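Local coordinates for shikimate dehydrogenase (NADP(+)) (PDB 5DZS), which probably catalyses the reversible NADPH-linked reduction of 3-dehydroshikimate to shikimate, a step in chorismate and aromatic amino acid biosynthesis, at residues Arg81-Thr87 against Gly97-Tyr102; Leu6-Lys10 against Thr61-Lys65; Ile207-Tyr211 against Cys230-Leu236. One frame throughout, in Å; residues are numbered along the deposited sequence. Where two conformers were deposited one is given.

All three contacts border the cleft between the substrate-binding domain and the Rossmann-type NADP(+) domain. Interactions 1 and 2 reach the same mixed sheet of the substrate domain; their centres lie 13 Å apart and they touch directly. Val85 N sits 2.9 Å from Lys65 O, probably a hydrogen bond, and Asp101 OD2 forms a 3.0 Å salt bridge with Lys65 NZ, pairing the predicted proton acceptor with a predicted shikimate-binding residue. Interaction 3, at the edge of the parallel sheet, has its centre about 17 Å from each of the other two. It meets interaction 1 where Met235 CE packs 3.6 Å from Asp101 O, while its nearest atoms stay about 7 Å from interaction 2.

Interaction 1. Residues Arg81-Thr87 against Gly97-Tyr102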
# COMPACT_ATOMS: atom_id res chain seq x y z
N ARG B 81 15.60 -2.10 -1.91
CA ARG B 81 16.61 -1.50 -1.02
C ARG B 81 17.22 -2.52 -0.08
O ARG B 81 18.48 -2.63 -0.00
CB ARG B 81 15.97 -0.40 -0.18
CG ARG B 81 16.92 0.25 0.82
CD ARG B 81 16.31 1.51 1.40
NE ARG B 81 17.30 2.29 2.13
CZ ARG B 81 17.19 2.69 3.39
NH1 ARG B 81 16.06 2.48 4.08
NH2 ARG B 81 18.18 3.39 3.93
N ILE B 82 16.33 -3.23 0.63
CA ILE B 82 16.69 -4.27 1.63
C ILE B 82 17.40 -5.42 0.92
O ILE B 82 18.33 -5.98 1.48
CB ILE B 82 15.35 -4.70 2.38
CG1 ILE B 82 15.13 -3.75 3.56
CG2 ILE B 82 15.34 -6.12 2.91
CD1 ILE B 82 13.85 -2.98 3.58
N GLY B 83 16.96 -5.77 -0.31
CA GLY B 83 17.48 -6.88 -1.11
C GLY B 83 16.81 -8.25 -0.85
O GLY B 83 17.41 -9.31 -1.04
N ALA B 84 15.53 -8.23 -0.49
CA ALA B 84 14.79 -9.47 -0.16
C ALA B 84 13.31 -9.18 -0.17
O ALA B 84 12.90 -8.02 0.06
CB ALA B 84 15.18 -9.96 1.21
N VAL B 85 12.52 -10.24 -0.39
CA VAL B 85 11.07 -10.18 -0.42
C VAL B 85 10.47 -11.19 0.54
O VAL B 85 10.89 -12.34 0.55
CB VAL B 85 10.58 -10.45 -1.85
CG1 VAL B 85 9.10 -10.85 -1.92
CG2 VAL B 85 10.85 -9.22 -2.70
N ASN B 86 9.50 -10.78 1.36
CA ASN B 86 8.77 -11.72 2.21
C ASN B 86 7.27 -11.74 1.98
O ASN B 86 6.58 -12.51 2.65
CB ASN B 86 9.06 -11.48 3.68
CG ASN B 86 8.38 -10.26 4.23
OD1 ASN B 86 7.80 -9.45 3.51
ND2 ASN B 86 8.45 -10.13 5.54
N THR B 87 6.78 -10.96 1.02
CA THR B 87 5.33 -10.85 0.75
C THR B 87 5.16 -10.71 -0.75
O THR B 87 5.76 -9.82 -1.35
CB THR B 87 4.72 -9.65 1.50
OG1 THR B 87 4.92 -9.82 2.92
CG2 THR B 87 3.24 -9.49 1.22
N GLY B 97 6.39 -8.03 -5.43
CA GLY B 97 7.12 -8.34 -4.21
C GLY B 97 7.28 -7.16 -3.27
O GLY B 97 7.63 -6.05 -3.71
N TYR B 98 7.09 -7.43 -1.98
CA TYR B 98 7.20 -6.44 -0.91
C TYR B 98 8.00 -7.01 0.23
O TYR B 98 8.23 -8.23 0.30
CB TYR B 98 5.80 -6.07 -0.37
CG TYR B 98 4.82 -5.61 -1.41
CD1 TYR B 98 4.10 -6.52 -2.19
CD2 TYR B 98 4.58 -4.27 -1.62
CE1 TYR B 98 3.23 -6.09 -3.15
CE2 TYR B 98 3.64 -3.85 -2.55
CZ TYR B 98 2.96 -4.79 -3.31
OH TYR B 98 2.04 -4.37 -4.27
N ASN B 99 8.43 -6.15 1.14
CA ASN B 99 9.14 -6.62 2.32
C ASN B 99 8.63 -5.92 3.54
O ASN B 99 8.82 -4.70 3.70
CB ASN B 99 10.63 -6.42 2.17
CG ASN B 99 11.40 -7.06 3.30
OD1 ASN B 99 11.06 -6.84 4.48
ND2 ASN B 99 12.41 -7.83 2.98
N THR B 100 7.98 -6.66 4.41
CA THR B 100 7.51 -6.07 5.63
C THR B 100 8.54 -6.21 6.79
O THR B 100 8.19 -5.83 7.93
CB THR B 100 6.30 -6.78 6.07
OG1 THR B 100 6.71 -8.13 6.40
CG2 THR B 100 5.19 -6.74 4.98
N ASP B 101 9.77 -6.71 6.55
CA ASP B 101 10.76 -6.88 7.66
C ASP B 101 11.18 -5.58 8.36
O ASP B 101 11.31 -5.56 9.61
CB ASP B 101 12.02 -7.66 7.21
CG ASP B 101 11.83 -9.18 7.22
OD1 ASP B 101 10.87 -9.66 7.84
OD2 ASP B 101 12.67 -9.89 6.61
N TYR B 102 11.46 -4.52 7.61
CA TYR B 102 11.82 -3.23 8.21
C TYR B 102 10.63 -2.73 9.04
O TYR B 102 10.81 -2.30 10.18
CB TYR B 102 12.21 -2.23 7.11
CG TYR B 102 12.71 -0.86 7.52
CD1 TYR B 102 11.81 0.13 7.96
CD2 TYR B 102 14.03 -0.51 7.38
CE1 TYR B 102 12.25 1.39 8.30
CE2 TYR B 102 14.48 0.76 7.70
CZ TYR B 102 13.57 1.70 8.16
OH TYR B 102 14.02 2.96 8.48
O HOH W 1 9.92 -12.34 7.16
O HOH W 2 5.04 -10.02 5.80
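A classic beta bulge joins these segments: Asn86 and Thr87 both face Tyr98, whose O accepts from Asn86 N (3.0 Å) and Thr87 N (3.2 Å), while Tyr98 N donates to Thr87 O (2.8 Å). Before it, helix 77-82 ends in a Schellman motif at Gly83 (positive phi). Asn86, in the p rotamer, swings its amide over 97-102: OD1 accepts from Thr100 N (2.9 Å) and ND2 donates to OG1 of Thr100 (2.8 Å), itself p. Thr87 (m) helps fix that amide, OG1 donating to Asn86 OD1 at 3.0 Å. Asn99, t, reaches back across to 81-87: ND2 donates to Ala84 O at 3.0 Å, and OD1 closes an Asx turn on Asp101 N at the start of helix 101-111. Ile82 CD1 packs 4.0 Å from Tyr102 CB; Arg81 and Tyr102 share Asp139. Asn86 and Asp101 are predicted to bind shikimate; Asp101 also salt-bridges Lys65 and accepts a hydrogen bond from Gln239. Water 1 accepts from Asn86 ND2 at 3.1 Å and donates to Asp101 OD1 at 2.9 Å.

Interaction 2. Residues Leu6-Lys10 against Thr61-Lys65. With SO4 (sulfate ion), chain D.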
# COMPACT_ATOMS: atom_id res chain seq x y z
N LEU B 6 2.29 -19.62 3.17
CA LEU B 6 3.67 -19.36 3.53
C LEU B 6 4.59 -20.31 2.79
O LEU B 6 4.45 -21.53 2.91
CB LEU B 6 3.86 -19.54 5.05
CG LEU B 6 5.30 -19.43 5.58
CD1 LEU B 6 5.90 -18.07 5.33
CD2 LEU B 6 5.34 -19.80 7.05
N VAL B 7 5.54 -19.74 2.04
CA VAL B 7 6.50 -20.52 1.28
C VAL B 7 7.85 -20.59 2.00
O VAL B 7 8.43 -19.56 2.34
CB VAL B 7 6.70 -19.91 -0.11
CG1 VAL B 7 7.84 -20.61 -0.87
CG2 VAL B 7 5.39 -19.97 -0.92
N GLY B 8 8.34 -21.80 2.21
CA GLY B 8 9.63 -22.01 2.87
C GLY B 8 10.01 -23.46 2.70
O GLY B 8 9.24 -24.24 2.16
N GLU B 9 11.19 -23.84 3.17
CA GLU B 9 11.65 -25.22 2.97
C GLU B 9 11.07 -26.19 4.00
O GLU B 9 10.58 -27.28 3.65
CB GLU B 9 13.17 -25.24 2.97
CG GLU B 9 13.80 -26.57 2.64
CD GLU B 9 15.32 -26.51 2.71
OE1 GLU B 9 15.86 -25.58 3.37
OE2 GLU B 9 15.98 -27.39 2.11
N LYS B 10 11.10 -25.78 5.27
CA LYS B 10 10.59 -26.58 6.39
C LYS B 10 9.78 -25.66 7.28
O LYS B 10 10.32 -24.69 7.82
CB LYS B 10 11.77 -27.15 7.21
CG LYS B 10 12.79 -27.95 6.41
CD LYS B 10 12.19 -29.22 5.83
CE LYS B 10 13.27 -30.07 5.15
NZ LYS B 10 12.74 -31.38 4.67
N THR B 61 9.60 -17.15 3.44
CA THR B 61 10.54 -17.21 4.54
C THR B 61 11.83 -17.92 4.12
O THR B 61 12.12 -18.13 2.91
CB THR B 61 9.90 -17.76 5.82
OG1 THR B 61 10.80 -17.60 6.95
CG2 THR B 61 9.50 -19.19 5.67
N VAL B 62 12.68 -18.22 5.09
CA VAL B 62 13.96 -18.85 4.79
C VAL B 62 13.76 -20.18 4.06
O VAL B 62 12.85 -20.95 4.39
CB VAL B 62 14.78 -19.02 6.08
CG1 VAL B 62 15.13 -17.66 6.64
CG2 VAL B 62 14.04 -19.85 7.10
N PRO B 63 14.62 -20.50 3.09
CA PRO B 63 15.79 -19.73 2.66
C PRO B 63 15.59 -19.05 1.31
O PRO B 63 16.53 -18.89 0.54
CB PRO B 63 16.84 -20.83 2.52
CG PRO B 63 16.07 -21.95 1.96
CD PRO B 63 14.68 -21.88 2.57
N TYR B 64 14.38 -18.57 1.08
CA TYR B 64 14.00 -18.11 -0.26
C TYR B 64 13.76 -16.62 -0.41
O TYR B 64 13.38 -16.20 -1.50
CB TYR B 64 12.72 -18.84 -0.72
CG TYR B 64 12.83 -20.36 -0.76
CD1 TYR B 64 13.92 -20.97 -1.35
CD2 TYR B 64 11.84 -21.18 -0.23
CE1 TYR B 64 14.03 -22.34 -1.40
CE2 TYR B 64 11.94 -22.56 -0.27
CZ TYR B 64 13.04 -23.13 -0.85
OH TYR B 64 13.19 -24.49 -0.91
N LYS B 65 14.00 -15.82 0.62
CA LYS B 65 13.64 -14.40 0.51
C LYS B 65 14.42 -13.66 -0.59
O LYS B 65 13.91 -12.70 -1.15
CB LYS B 65 13.76 -13.69 1.84
CG LYS B 65 12.88 -14.25 2.93
CD LYS B 65 13.13 -13.39 4.18
CE LYS B 65 12.38 -13.81 5.41
NZ LYS B 65 12.85 -12.87 6.49
S SO4 D . 17.00 -15.75 3.41
O1 SO4 D . 16.88 -15.36 4.83
O2 SO4 D . 18.17 -16.69 3.28
O3 SO4 D . 15.78 -16.43 2.91
O4 SO4 D . 17.26 -14.55 2.61
O HOH W 3 11.88 -22.73 5.97
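Strands 2-8 and 57-60 are parallel neighbours in the mixed sheet of the substrate-binding domain, and where both end a backbone hydrogen bond, Thr61 N to Val7 O at 2.9 Å, carries the pairing on. The loop then turns sharply through a cis peptide before Pro63, with Tyr64 N bonded to Thr61 O at 2.9 Å. Gly8 is pressed close: its CA lies 4.0 Å from Thr61 CG2, and a beta carbon there would clash with that methyl. Leu6 CD1 reaches the same methyl at 3.8 Å. Tyr64 CD2 lies 4.1 Å from Val7 CG1, and Glu9 CB 3.7 Å from Pro63 CD. Water 3 links Val62 O (2.6 Å) to Lys10 N (3.2 Å). Lys65 N donates a hydrogen bond to sulfate O3 (3.0 Å); the ion probably comes from the crystallisation liquor. Thr61 is predicted to bind shikimate and Lys65 to be the proton acceptor. Strand 2-8 lies between 31-37 and 57-60, and Tyr64 OH bonds Ile38 O, just past strand 31-37.

Interaction 3. Residues Ile207-Tyr211 against Cys230-Leu236; sequences IDLIY and CDGLYML
In a Rossmann-type parallel sheet, the C-terminal ends of the last two strands, 205-208 and 228-230, hold Leu209 and Gly232, predicted to bind NADP(+), and Tyr211, predicted to bind shikimate. Ile207 pairs in parallel with Cys230, CA to CA 5.0 Å, with both side chains on one face of the sheet. Asp208 N donates to Cys230 O at 2.9 Å, almost straight. The two chains then close in on each other: Asp208-Asp231 CA-CA 4.9 Å, Leu209-Gly232 4.2 Å. Leu209 adopts phi/psi -75/-15, and Asp208 OD1 takes Ile210 N at 3.1 Å in an Asx turn while also accepting from Asn180 ND2 on neighbouring strand 177-180. That bend wraps 207-211 around Gly232, whose N donates to Ile210 O at 3.1 Å and whose CA lies 3.5 Å from Leu209 O; a beta carbon here would strike that oxygen. Gly232 (phi/psi -89/0) and Leu236 N to Gly232 O at 3.0 Å set the first helical turn from 233, which Asp231, chi1 p, caps through OD1 to Leu233 N, 3.0 Å. Tyr211, chi1 t, is the main bump (97 Å² covered), lying against that turn between Leu233 and Leu236: its CB fits 3.8 Å from Leu236 CD1, Leu233 CB sits over one ring face, 4.0 Å from the centroid (CH-pi), and Asp231 OD2 is at the ring edge. Phe268 meets this ring edge-to-face. Leu209 starts away from 230-236, but its m, t conformation brings CD2 back to Met235 SD at 3.8 Å. Between Leu209 and Gly232, water 4 donates to Leu209 O (2.7 Å) and Gly232 O (3.1 Å).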
# COMPACT_ATOMS: atom_id res chain seq x y z
N ILE B 207 17.49 -9.23 21.35
CA ILE B 207 16.30 -9.29 20.52
C ILE B 207 16.38 -10.56 19.69
O ILE B 207 17.36 -10.78 18.97
CB ILE B 207 16.18 -8.06 19.59
CG1 ILE B 207 16.08 -6.79 20.45
CG2 ILE B 207 14.96 -8.21 18.67
CD1 ILE B 207 16.14 -5.51 19.65
N ASP B 208 15.37 -11.41 19.80
CA ASP B 208 15.36 -12.65 19.02
C ASP B 208 14.19 -12.60 18.05
O ASP B 208 13.06 -12.47 18.48
CB ASP B 208 15.26 -13.86 19.96
CG ASP B 208 15.64 -15.17 19.27
OD1 ASP B 208 15.82 -15.18 18.02
OD2 ASP B 208 15.79 -16.19 19.98
N LEU B 209 14.46 -12.70 16.76
CA LEU B 209 13.37 -12.67 15.78
C LEU B 209 12.60 -13.98 15.76
O LEU B 209 11.49 -14.04 15.21
CB LEU B 209 13.89 -12.31 14.38
CG LEU B 209 14.61 -10.96 14.27
CD1 LEU B 209 14.92 -10.62 12.82
CD2 LEU B 209 13.82 -9.84 14.94
N ILE B 210 13.16 -15.01 16.36
CA ILE B 210 12.50 -16.30 16.44
C ILE B 210 11.42 -16.27 17.49
O ILE B 210 11.52 -15.56 18.50
CB ILE B 210 13.49 -17.42 16.83
CG1 ILE B 210 14.62 -17.56 15.79
CG2 ILE B 210 12.77 -18.75 17.03
CD1 ILE B 210 14.15 -17.87 14.38
N TYR B 211 10.36 -17.02 17.25
CA TYR B 211 9.33 -17.18 18.25
C TYR B 211 9.03 -18.66 18.41
O TYR B 211 8.78 -19.36 17.44
CB TYR B 211 8.02 -16.46 17.92
CG TYR B 211 6.96 -16.88 18.91
CD1 TYR B 211 7.03 -16.46 20.23
CD2 TYR B 211 5.93 -17.74 18.54
CE1 TYR B 211 6.08 -16.85 21.16
CE2 TYR B 211 4.98 -18.14 19.46
CZ TYR B 211 5.06 -17.70 20.77
OH TYR B 211 4.11 -18.09 21.69
N CYS B 230 13.44 -9.66 24.24
CA CYS B 230 12.26 -9.47 23.41
C CYS B 230 12.23 -10.59 22.38
O CYS B 230 13.25 -10.81 21.70
CB CYS B 230 12.36 -8.11 22.72
SG CYS B 230 10.96 -7.68 21.69
N ASP B 231 11.11 -11.31 22.28
CA ASP B 231 10.98 -12.40 21.29
C ASP B 231 10.34 -11.88 20.00
O ASP B 231 10.05 -10.69 19.88
CB ASP B 231 10.30 -13.67 21.84
CG ASP B 231 8.80 -13.52 22.11
OD1 ASP B 231 8.12 -12.69 21.47
OD2 ASP B 231 8.30 -14.29 22.95
N GLY B 232 10.17 -12.77 19.04
CA GLY B 232 9.70 -12.32 17.74
C GLY B 232 8.22 -12.26 17.51
O GLY B 232 7.80 -11.85 16.43
N LEU B 233 7.42 -12.62 18.51
CA LEU B 233 5.97 -12.74 18.26
C LEU B 233 5.28 -11.45 17.84
O LEU B 233 4.48 -11.44 16.90
CB LEU B 233 5.24 -13.37 19.45
CG LEU B 233 3.75 -13.65 19.25
CD1 LEU B 233 3.48 -14.59 18.07
CD2 LEU B 233 3.16 -14.22 20.54
N TYR B 234 5.59 -10.34 18.49
CA TYR B 234 4.91 -9.10 18.13
C TYR B 234 5.18 -8.74 16.67
O TYR B 234 4.29 -8.29 15.95
CB TYR B 234 5.35 -7.96 19.07
CG TYR B 234 4.47 -6.74 19.02
CD1 TYR B 234 3.29 -6.70 19.74
CD2 TYR B 234 4.82 -5.62 18.26
CE1 TYR B 234 2.48 -5.59 19.72
CE2 TYR B 234 4.00 -4.50 18.24
CZ TYR B 234 2.84 -4.49 18.97
OH TYR B 234 1.98 -3.40 18.99
N MET B 235 6.42 -8.93 16.24
CA MET B 235 6.81 -8.66 14.87
C MET B 235 6.07 -9.59 13.93
O MET B 235 5.59 -9.17 12.87
CB MET B 235 8.32 -8.80 14.71
CG MET B 235 8.80 -8.65 13.30
SD MET B 235 10.59 -8.49 13.36
CE MET B 235 10.98 -8.59 11.60
N LEU B 236 5.94 -10.85 14.30
CA LEU B 236 5.23 -11.79 13.43
C LEU B 236 3.77 -11.36 13.22
O LEU B 236 3.21 -11.49 12.14
CB LEU B 236 5.27 -13.21 14.00
CG LEU B 236 6.62 -13.92 13.97
CD1 LEU B 236 6.51 -15.28 14.63
CD2 LEU B 236 7.16 -14.04 12.55
O HOH W 4 9.89 -12.10 14.14